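Local coordinates for alpha-catenin-like protein hmp-1 (Caenorhabditis elegans, PDB 5H5M) that works in cadherin-catenin cell junctions, binding beta-catenin and actin filaments, and is required for cell migration and cell shape changes as the worm embryo encloses and elongates, at residues A[5-10]-A[39-44]; A[13-18]-A[99-104]. All coordinates share one frame; numbering follows the deposited sequence.

Contact 1: A[5-10]-A[39-44]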
loop_
_atom_site.group_PDB
_atom_site.type_symbol
_atom_site.label_atom_id
_atom_site.label_comp_id
_atom_site.label_asym_id
_atom_site.label_seq_id
_atom_site.Cartn_x
_atom_site.Cartn_y
_atom_site.Cartn_z
ATOM N N GLY A 5 -14.655 -1.243 -11.070
ATOM C CA GLY A 5 -14.499 -0.255 -10.017
ATOM C C GLY A 5 -15.531 0.851 -10.128
ATOM O O GLY A 5 -15.579 1.574 -11.123
ATOM N N ASP A 6 -16.358 0.992 -9.097
ATOM C CA ASP A 6 -17.455 1.951 -9.139
ATOM C C ASP A 6 -17.041 3.355 -8.712
ATOM O O ASP A 6 -17.365 4.326 -9.394
ATOM C CB ASP A 6 -18.616 1.470 -8.266
ATOM C CG ASP A 6 -19.654 0.701 -9.055
ATOM O OD1 ASP A 6 -19.579 0.711 -10.303
ATOM O OD2 ASP A 6 -20.549 0.092 -8.433
ATOM N N LEU A 7 -16.333 3.464 -7.592
ATOM C CA LEU A 7 -15.950 4.768 -7.057
ATOM C C LEU A 7 -15.081 5.562 -8.030
ATOM O O LEU A 7 -15.199 6.783 -8.120
ATOM C CB LEU A 7 -15.219 4.612 -5.720
ATOM C CG LEU A 7 -14.720 5.913 -5.079
ATOM C CD1 LEU A 7 -15.855 6.918 -4.912
ATOM C CD2 LEU A 7 -14.044 5.649 -3.740
ATOM N N ILE A 8 -14.216 4.873 -8.767
ATOM C CA ILE A 8 -13.337 5.564 -9.700
ATOM C C ILE A 8 -14.120 6.016 -10.933
ATOM O O ILE A 8 -13.833 7.065 -11.505
ATOM C CB ILE A 8 -12.131 4.687 -10.118
ATOM C CG1 ILE A 8 -11.059 5.549 -10.786
ATOM C CG2 ILE A 8 -12.558 3.520 -11.010
ATOM C CD1 ILE A 8 -10.530 6.644 -9.887
ATOM N N ASN A 9 -15.129 5.241 -11.324
ATOM C CA ASN A 9 -15.968 5.615 -12.452
ATOM C C ASN A 9 -16.911 6.754 -12.084
ATOM O O ASN A 9 -17.184 7.629 -12.902
ATOM C CB ASN A 9 -16.760 4.412 -12.958
ATOM C CG ASN A 9 -15.881 3.391 -13.658
ATOM O OD1 ASN A 9 -14.803 3.722 -14.156
ATOM N ND2 ASN A 9 -16.336 2.143 -13.699
ATOM N N GLU A 10 -17.401 6.736 -10.846
ATOM C CA GLU A 10 -18.244 7.813 -10.341
ATOM C C GLU A 10 -17.487 9.137 -10.350
ATOM O O GLU A 10 -18.029 10.165 -10.746
ATOM C CB GLU A 10 -18.739 7.499 -8.925
ATOM C CG GLU A 10 -19.688 6.309 -8.825
ATOM C CD GLU A 10 -21.093 6.617 -9.321
ATOM O OE1 GLU A 10 -21.342 7.758 -9.765
ATOM O OE2 GLU A 10 -21.955 5.715 -9.259
ATOM N N GLU A 39 -22.902 12.654 -3.888
ATOM C CA GLU A 39 -23.101 11.906 -2.653
ATOM C C GLU A 39 -22.640 10.455 -2.775
ATOM O O GLU A 39 -22.239 9.846 -1.784
ATOM C CB GLU A 39 -24.569 11.957 -2.223
ATOM C CG GLU A 39 -25.048 13.347 -1.824
ATOM C CD GLU A 39 -24.217 13.958 -0.710
ATOM O OE1 GLU A 39 -23.852 13.229 0.237
ATOM O OE2 GLU A 39 -23.920 15.170 -0.786
ATOM N N ARG A 40 -22.693 9.905 -3.985
ATOM C CA ARG A 40 -22.209 8.546 -4.217
ATOM C C ARG A 40 -20.689 8.501 -4.122
ATOM O O ARG A 40 -20.115 7.517 -3.653
ATOM C CB ARG A 40 -22.675 8.017 -5.576
ATOM C CG ARG A 40 -24.156 7.672 -5.624
ATOM C CD ARG A 40 -24.509 6.847 -6.853
ATOM N NE ARG A 40 -24.415 7.619 -8.090
ATOM C CZ ARG A 40 -25.385 8.396 -8.563
ATOM N NH1 ARG A 40 -26.528 8.517 -7.899
ATOM N NH2 ARG A 40 -25.212 9.059 -9.698
ATOM N N ILE A 41 -20.047 9.574 -4.571
ATOM C CA ILE A 41 -18.605 9.731 -4.426
ATOM C C ILE A 41 -18.235 9.830 -2.947
ATOM O O ILE A 41 -17.315 9.157 -2.477
ATOM C CB ILE A 41 -18.096 10.982 -5.175
ATOM C CG1 ILE A 41 -18.330 10.832 -6.680
ATOM C CG2 ILE A 41 -16.628 11.226 -4.890
ATOM C CD1 ILE A 41 -17.872 12.022 -7.490
ATOM N N VAL A 42 -18.971 10.662 -2.217
ATOM C CA VAL A 42 -18.706 10.876 -0.801
ATOM C C VAL A 42 -18.938 9.600 0.008
ATOM O O VAL A 42 -18.151 9.272 0.899
ATOM C CB VAL A 42 -19.576 12.019 -0.239
ATOM C CG1 VAL A 42 -19.427 12.122 1.274
ATOM C CG2 VAL A 42 -19.210 13.335 -0.909
ATOM N N SER A 43 -20.004 8.872 -0.316
ATOM C CA SER A 43 -20.311 7.622 0.381
ATOM C C SER A 43 -19.214 6.584 0.185
ATOM O O SER A 43 -18.763 5.956 1.144
ATOM C CB SER A 43 -21.651 7.055 -0.083
ATOM O OG SER A 43 -22.726 7.795 0.469
ATOM N N GLY A 44 -18.784 6.409 -1.060
ATOM C CA GLY A 44 -17.726 5.467 -1.372
ATOM C C GLY A 44 -16.409 5.867 -0.736
ATOM O O GLY A 44 -15.649 5.016 -0.271
#

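Contact 2: A[13-18]-A[99-104]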
loop_
_atom_site.group_PDB
_atom_site.type_symbol
_atom_site.label_atom_id
_atom_site.label_comp_id
_atom_site.label_asym_id
_atom_site.label_seq_id
_atom_site.Cartn_x
_atom_site.Cartn_y
_atom_site.Cartn_z
ATOM N N THR A 13 -16.518 10.228 -14.275
ATOM C CA THR A 13 -17.672 10.743 -15.003
ATOM C C THR A 13 -18.142 12.079 -14.427
ATOM O O THR A 13 -18.535 12.978 -15.171
ATOM C CB THR A 13 -18.847 9.742 -14.991
ATOM O OG1 THR A 13 -19.202 9.427 -13.640
ATOM C CG2 THR A 13 -18.468 8.463 -15.722
ATOM N N PHE A 14 -18.088 12.204 -13.103
ATOM C CA PHE A 14 -18.518 13.421 -12.418
ATOM C C PHE A 14 -17.765 14.646 -12.920
ATOM O O PHE A 14 -18.328 15.734 -13.029
ATOM C CB PHE A 14 -18.326 13.275 -10.908
ATOM C CG PHE A 14 -18.767 14.471 -10.117
ATOM C CD1 PHE A 14 -20.112 14.792 -10.009
ATOM C CD2 PHE A 14 -17.838 15.266 -9.464
ATOM C CE1 PHE A 14 -20.522 15.888 -9.273
ATOM C CE2 PHE A 14 -18.242 16.367 -8.722
ATOM C CZ PHE A 14 -19.586 16.678 -8.628
ATOM N N GLN A 15 -16.489 14.460 -13.238
ATOM C CA GLN A 15 -15.661 15.550 -13.734
ATOM C C GLN A 15 -16.104 16.024 -15.112
ATOM O O GLN A 15 -15.693 17.088 -15.567
ATOM C CB GLN A 15 -14.192 15.128 -13.777
ATOM C CG GLN A 15 -13.519 15.107 -12.417
ATOM C CD GLN A 15 -12.044 14.776 -12.504
ATOM O OE1 GLN A 15 -11.626 13.962 -13.327
ATOM N NE2 GLN A 15 -11.243 15.412 -11.659
ATOM N N ASN A 16 -16.938 15.228 -15.774
ATOM C CA ASN A 16 -17.491 15.609 -17.069
ATOM C C ASN A 16 -18.948 16.041 -16.954
ATOM O O ASN A 16 -19.399 16.919 -17.686
ATOM C CB ASN A 16 -17.366 14.458 -18.068
ATOM C CG ASN A 16 -15.928 14.178 -18.459
ATOM O OD1 ASN A 16 -15.144 15.099 -18.692
ATOM N ND2 ASN A 16 -15.574 12.899 -18.531
ATOM N N ARG A 17 -19.675 15.419 -16.028
ATOM C CA ARG A 17 -21.088 15.721 -15.822
ATOM C C ARG A 17 -21.299 17.166 -15.384
ATOM O O ARG A 17 -22.308 17.781 -15.727
ATOM C CB ARG A 17 -21.701 14.774 -14.786
ATOM C CG ARG A 17 -21.762 13.314 -15.212
ATOM C CD ARG A 17 -22.517 13.138 -16.521
ATOM N NE ARG A 17 -23.916 13.552 -16.429
ATOM C CZ ARG A 17 -24.926 12.728 -16.168
ATOM N NH1 ARG A 17 -24.698 11.436 -15.969
ATOM N NH2 ARG A 17 -26.166 13.193 -16.106
ATOM N N ILE A 18 -20.344 17.705 -14.629
ATOM C CA ILE A 18 -20.464 19.062 -14.102
ATOM C C ILE A 18 -20.196 20.114 -15.172
ATOM O O ILE A 18 -20.412 21.305 -14.950
ATOM C CB ILE A 18 -19.504 19.304 -12.928
ATOM C CG1 ILE A 18 -18.057 19.101 -13.381
ATOM C CG2 ILE A 18 -19.853 18.396 -11.757
ATOM C CD1 ILE A 18 -17.040 19.376 -12.311
ATOM N N GLU A 99 -12.934 24.940 -9.730
ATOM C CA GLU A 99 -12.877 24.723 -8.290
ATOM C C GLU A 99 -13.277 23.294 -7.929
ATOM O O GLU A 99 -12.645 22.656 -7.087
ATOM C CB GLU A 99 -13.778 25.725 -7.563
ATOM C CG GLU A 99 -13.795 25.577 -6.044
ATOM C CD GLU A 99 -12.490 25.992 -5.387
ATOM O OE1 GLU A 99 -11.623 26.574 -6.076
ATOM O OE2 GLU A 99 -12.332 25.738 -4.175
ATOM N N VAL A 100 -14.329 22.797 -8.571
ATOM C CA VAL A 100 -14.787 21.434 -8.335
ATOM C C VAL A 100 -13.738 20.426 -8.795
ATOM O O VAL A 100 -13.438 19.465 -8.082
ATOM C CB VAL A 100 -16.120 21.146 -9.055
ATOM C CG1 VAL A 100 -16.559 19.714 -8.800
ATOM C CG2 VAL A 100 -17.193 22.118 -8.594
ATOM N N HIS A 101 -13.181 20.659 -9.984
ATOM C CA HIS A 101 -12.148 19.787 -10.541
ATOM C C HIS A 101 -10.931 19.702 -9.632
ATOM O O HIS A 101 -10.316 18.644 -9.509
ATOM C CB HIS A 101 -11.717 20.269 -11.931
ATOM C CG HIS A 101 -12.635 19.841 -13.034
ATOM N ND1 HIS A 101 -12.618 20.423 -14.285
ATOM C CD2 HIS A 101 -13.591 18.884 -13.078
ATOM C CE1 HIS A 101 -13.528 19.846 -15.048
ATOM N NE2 HIS A 101 -14.133 18.908 -14.341
ATOM N N LYS A 102 -10.586 20.818 -8.995
ATOM C CA LYS A 102 -9.447 20.843 -8.085
ATOM C C LYS A 102 -9.716 20.024 -6.820
ATOM O O LYS A 102 -8.826 19.333 -6.320
ATOM C CB LYS A 102 -9.088 22.281 -7.711
ATOM C CG LYS A 102 -7.664 22.436 -7.201
ATOM C CD LYS A 102 -7.627 23.134 -5.853
ATOM C CE LYS A 102 -8.255 24.516 -5.926
ATOM N NZ LYS A 102 -8.233 25.200 -4.602
ATOM N N ARG A 103 -10.940 20.103 -6.305
ATOM C CA ARG A 103 -11.319 19.326 -5.128
ATOM C C ARG A 103 -11.401 17.844 -5.473
ATOM O O ARG A 103 -10.959 16.993 -4.703
ATOM C CB ARG A 103 -12.654 19.810 -4.559
ATOM C CG ARG A 103 -12.671 21.282 -4.195
ATOM C CD ARG A 103 -11.667 21.599 -3.099
ATOM N NE ARG A 103 -11.531 23.038 -2.899
ATOM C CZ ARG A 103 -10.842 23.598 -1.911
ATOM N NH1 ARG A 103 -10.221 22.840 -1.017
ATOM N NH2 ARG A 103 -10.775 24.920 -1.814
ATOM N N THR A 104 -11.967 17.545 -6.638
ATOM C CA THR A 104 -12.059 16.172 -7.118
ATOM C C THR A 104 -10.672 15.557 -7.312
ATOM O O THR A 104 -10.436 14.408 -6.940
ATOM C CB THR A 104 -12.840 16.089 -8.445
ATOM O OG1 THR A 104 -14.123 16.705 -8.289
ATOM C CG2 THR A 104 -13.033 14.646 -8.854
#

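Contact 1: A[5-10]-A[39-44]
Arg40 meets Glu10 at the outer edge of the packing between helices 6-17 and 27-49. Its chain bends at chi3, and NE lies 3.3 Å from Glu10 OE2 in a salt bridge whose hydrogen bond is weak, the N-H pointing only roughly at the oxygen (136°). The two side chains cross at about a right angle, with the carboxylate at the guanidinium edge and the two planes well twisted from each other. NE lies nearly as close to Glu10 OE1, at 3.5 Å, so both carboxylate oxygens gather round one nitrogen. Ile41 follows, and the end of its side chain comes near helix 6-17: its CG1 packs on Glu10 CB at 4.0 Å, and its CD1 lies 3.8 Å from Glu10 O, a carbonyl that also accepts a hydrogen bond from His37. The two helices run roughly antiparallel, their short segments 144° apart, in a four-helix bundle of the M domain, where Leu107 and Leu111 of helix 92-122 pack against Ile41 and Leu7. Leu7 reaches over with its CG anti to the backbone N (chi1 178°) and splits its methyls between two residues. CD1 rests 3.6 Å from Ile41 O, whereas CD2 sits 3.8 Å from Gly44 C. Gly44 leaves room for the leucine: a CB here would press on Leu7 CD1; the CA atoms of Leu7 and Gly44 are 6.0 Å apart.

Contact 2: A[13-18]-A[99-104]
His101 carries its CG anti to its own carbonyl carbon (chi1 -81°), and its ring reaches the backbone of Gln15, while Phe14 has CG anti to its backbone N and meets Val100 with its ring. The segments are almost exactly antiparallel, at 174°, and join helices 6-17 and 92-122 in one four-helix bundle of the vinculin/alpha-catenin M domain. His101 NE2 donates to the backbone Gln15 O at 2.7 Å, a nearly straight bond (161°) that lies in the carbonyl plane on a lone pair and close to the imidazole plane. Ile18 CD1 touches both the imidazole and Val100, 3.6 Å from His101 CD2 and equally near Val100 CG1. An alanine in place of His101 would probably leave Gln15 O without this donor and open a gap beside Ile18 CD1. Phe14 and Val100 cross at about a right angle, CE2 touching CG1 at 3.7 Å, and His37 of helix 27-49 meets the Phe14 ring edge-to-face. Leu69 of helix 56-80 packs on Val100 and Thr104, bringing the fourth helix to this core. Gln15 and Thr104 slide past each other in opposite directions, with Gln15 NE2 3.4 Å from Thr104 CG2 and the glutamine CG also beside that methyl. Thr104 OG1 turns back to its own helix and donates to Val100 O at 2.9 Å, from above the carbonyl plane.

Both contacts use helix 6-17, which packs on helix 27-49 in contact 1 and on helix 92-122 in contact 2. Their centres are about 13 Å apart, and they touch where Ile41 CD1 lies 3.7 Å from Phe14 CB, joining the two interfaces through one apolar core. Contact 2 is the more buried, with no exposed residue among those that touch; its one polar link is a histidine-to-carbonyl hydrogen bond. Contact 1 is only partly buried: apolar packing lies inside, and a salt bridge with a weak hydrogen bond spans its more exposed side. The helix directions are also closer to antiparallel in contact 2.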